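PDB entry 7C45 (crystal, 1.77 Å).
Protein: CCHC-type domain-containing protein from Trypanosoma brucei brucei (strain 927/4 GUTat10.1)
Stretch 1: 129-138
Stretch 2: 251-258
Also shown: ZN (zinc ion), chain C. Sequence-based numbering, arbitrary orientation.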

# COMPACT_ATOMS: atom_id res chain seq x y z
N THR A 129 -3.16 6.33 7.55
CA THR A 129 -3.18 6.34 9.01
C THR A 129 -2.85 7.72 9.56
O THR A 129 -3.50 8.17 10.51
CB THR A 129 -2.21 5.29 9.56
OG1 THR A 129 -2.68 4.00 9.15
CG2 THR A 129 -2.17 5.34 11.08
N ALA A 130 -1.88 8.42 8.97
CA ALA A 130 -1.48 9.73 9.48
C ALA A 130 -2.64 10.71 9.41
O ALA A 130 -2.79 11.57 10.29
CB ALA A 130 -0.28 10.27 8.69
N ILE A 131 -3.46 10.58 8.38
CA ILE A 131 -4.66 11.41 8.26
C ILE A 131 -5.61 11.10 9.40
O ILE A 131 -6.12 12.01 10.08
CB ILE A 131 -5.32 11.19 6.89
CG1 ILE A 131 -4.42 11.77 5.78
CG2 ILE A 131 -6.74 11.79 6.83
CD1 ILE A 131 -4.85 11.41 4.38
N GLN A 132 -5.87 9.81 9.64
CA GLN A 132 -6.74 9.44 10.77
C GLN A 132 -6.15 9.88 12.09
O GLN A 132 -6.91 10.21 13.02
CB GLN A 132 -6.97 7.93 10.81
CG GLN A 132 -7.39 7.38 9.49
CD GLN A 132 -8.47 8.20 8.85
OE1 GLN A 132 -9.50 8.52 9.46
NE2 GLN A 132 -8.25 8.57 7.62
N TRP A 133 -4.83 9.86 12.22
CA TRP A 133 -4.20 10.33 13.44
C TRP A 133 -4.42 11.82 13.64
O TRP A 133 -4.82 12.25 14.73
CB TRP A 133 -2.70 10.02 13.40
CG TRP A 133 -1.95 10.62 14.54
CD1 TRP A 133 -1.17 11.74 14.54
CD2 TRP A 133 -1.98 10.15 15.88
NE1 TRP A 133 -0.68 11.97 15.80
CE2 TRP A 133 -1.16 11.01 16.64
CE3 TRP A 133 -2.59 9.07 16.51
CZ2 TRP A 133 -0.96 10.83 18.00
CZ3 TRP A 133 -2.38 8.89 17.84
CH2 TRP A 133 -1.59 9.77 18.58
N LYS A 134 -4.14 12.63 12.61
CA LYS A 134 -4.30 14.07 12.74
C LYS A 134 -5.74 14.46 13.05
O LYS A 134 -5.99 15.38 13.84
CB LYS A 134 -3.84 14.77 11.46
CG LYS A 134 -4.05 16.26 11.47
CD LYS A 134 -3.30 16.93 10.35
CE LYS A 134 -3.43 18.43 10.44
NZ LYS A 134 -2.54 18.90 11.53
N LEU A 135 -6.70 13.78 12.44
CA LEU A 135 -8.10 14.13 12.63
C LEU A 135 -8.71 13.49 13.88
O LEU A 135 -9.62 14.07 14.47
CB LEU A 135 -8.94 13.71 11.42
CG LEU A 135 -8.56 14.37 10.10
CD1 LEU A 135 -9.35 13.79 8.95
CD2 LEU A 135 -8.74 15.86 10.18
N ARG A 136 -8.28 12.28 14.27
CA ARG A 136 -9.02 11.50 15.26
C ARG A 136 -8.16 10.79 16.30
O ARG A 136 -8.72 10.13 17.18
CB ARG A 136 -9.88 10.44 14.56
CG ARG A 136 -10.77 10.93 13.46
CD ARG A 136 -11.03 9.82 12.48
NE ARG A 136 -11.41 8.61 13.17
CZ ARG A 136 -11.52 7.42 12.59
NH1 ARG A 136 -11.90 6.37 13.31
NH2 ARG A 136 -11.23 7.26 11.30
N SER A 137 -6.83 10.91 16.25
CA SER A 137 -5.93 10.18 17.14
C SER A 137 -6.08 8.67 16.97
O SER A 137 -5.93 7.90 17.93
CB SER A 137 -6.13 10.57 18.61
OG SER A 137 -5.88 11.94 18.82
N VAL A 138 -6.38 8.25 15.75
CA VAL A 138 -6.48 6.85 15.38
C VAL A 138 -5.16 6.47 14.70
O VAL A 138 -4.72 7.16 13.77
CB VAL A 138 -7.67 6.61 14.45
CG1 VAL A 138 -7.54 5.29 13.71
CG2 VAL A 138 -8.99 6.68 15.24
N TYR A 251 6.52 12.82 13.75
CA TYR A 251 6.55 13.20 12.35
C TYR A 251 5.31 13.94 11.88
O TYR A 251 5.40 14.78 10.98
CB TYR A 251 6.76 11.95 11.48
CG TYR A 251 8.14 11.36 11.66
CD1 TYR A 251 9.21 11.81 10.88
CD2 TYR A 251 8.39 10.39 12.62
CE1 TYR A 251 10.48 11.31 11.06
CE2 TYR A 251 9.67 9.87 12.79
CZ TYR A 251 10.70 10.34 12.01
OH TYR A 251 11.97 9.84 12.19
N ILE A 252 4.15 13.63 12.45
CA ILE A 252 2.90 14.25 12.04
C ILE A 252 2.47 15.35 13.01
O ILE A 252 1.95 16.38 12.59
CB ILE A 252 1.80 13.17 11.91
CG1 ILE A 252 2.27 11.99 11.04
CG2 ILE A 252 0.55 13.77 11.30
CD1 ILE A 252 2.71 12.39 9.64
N GLY A 253 2.67 15.14 14.31
CA GLY A 253 2.22 16.10 15.30
C GLY A 253 1.19 15.48 16.22
O GLY A 253 0.97 14.27 16.22
N PRO A 254 0.53 16.32 17.02
CA PRO A 254 -0.44 15.81 17.99
C PRO A 254 -1.65 15.24 17.29
O PRO A 254 -2.05 15.70 16.22
CB PRO A 254 -0.82 17.06 18.80
CG PRO A 254 -0.64 18.15 17.84
CD PRO A 254 0.58 17.79 17.03
N GLY A 255 -2.23 14.22 17.91
CA GLY A 255 -3.42 13.62 17.37
C GLY A 255 -4.65 14.45 17.65
O GLY A 255 -4.72 15.20 18.63
N GLY A 256 -5.64 14.32 16.77
CA GLY A 256 -6.84 15.12 16.84
C GLY A 256 -7.96 14.44 17.60
O GLY A 256 -7.83 13.35 18.15
N GLY A 257 -9.09 15.14 17.65
CA GLY A 257 -10.29 14.60 18.24
C GLY A 257 -11.51 15.39 17.80
O GLY A 257 -11.43 16.30 16.98
N CYS A 258 -12.64 15.02 18.37
CA CYS A 258 -13.92 15.57 17.94
C CYS A 258 -14.06 16.99 18.48
O CYS A 258 -14.02 17.22 19.69
CB CYS A 258 -15.07 14.70 18.41
SG CYS A 258 -16.68 15.42 18.05
ZN ZN C . -17.93 13.87 19.26
O HOH W 1 -4.18 16.87 15.24
O HOH W 2 -10.84 16.56 14.14

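The contact is built largely on glycine: G255 and G256 lie so close against the end of a helix that neither position has room for a CB. At G256 an ideal CB would sit 2.1 Å from K134 O. At G255 it would fall 2.5 Å from S137 OG and 3.0 Å from W133 CZ2. G253 has a different constraint, since its backbone angles by themselves call for glycine.

The close approach lets backbone meet backbone. G256 N donates to W133 O at 3.0 Å, with a nearly straight angle of 164°. W133 O also accepts from S137 N at 2.9 Å, within its own stretch. S137 has positive phi and is the first residue to leave helical angles. Its OG donates to G256 O across a very short 2.5 Å.

W133 is held at both edge and face. Its NE1 donates to G253 O, 2.9 Å away and near the ring plane. G255 CA packs over one face, 3.8 Å from the centroid of the five-membered ring, as a CH-pi contact. I252 adds apolar packing, with CD1 3.8 Å from A130 CB.

Two waters bridge the stretches. Water 1 donates to K134 O and P254 O; water 2 donates to L135 O and G257 O. Just beyond the contact, C258 SG binds zinc (ZN) at 2.3 Å.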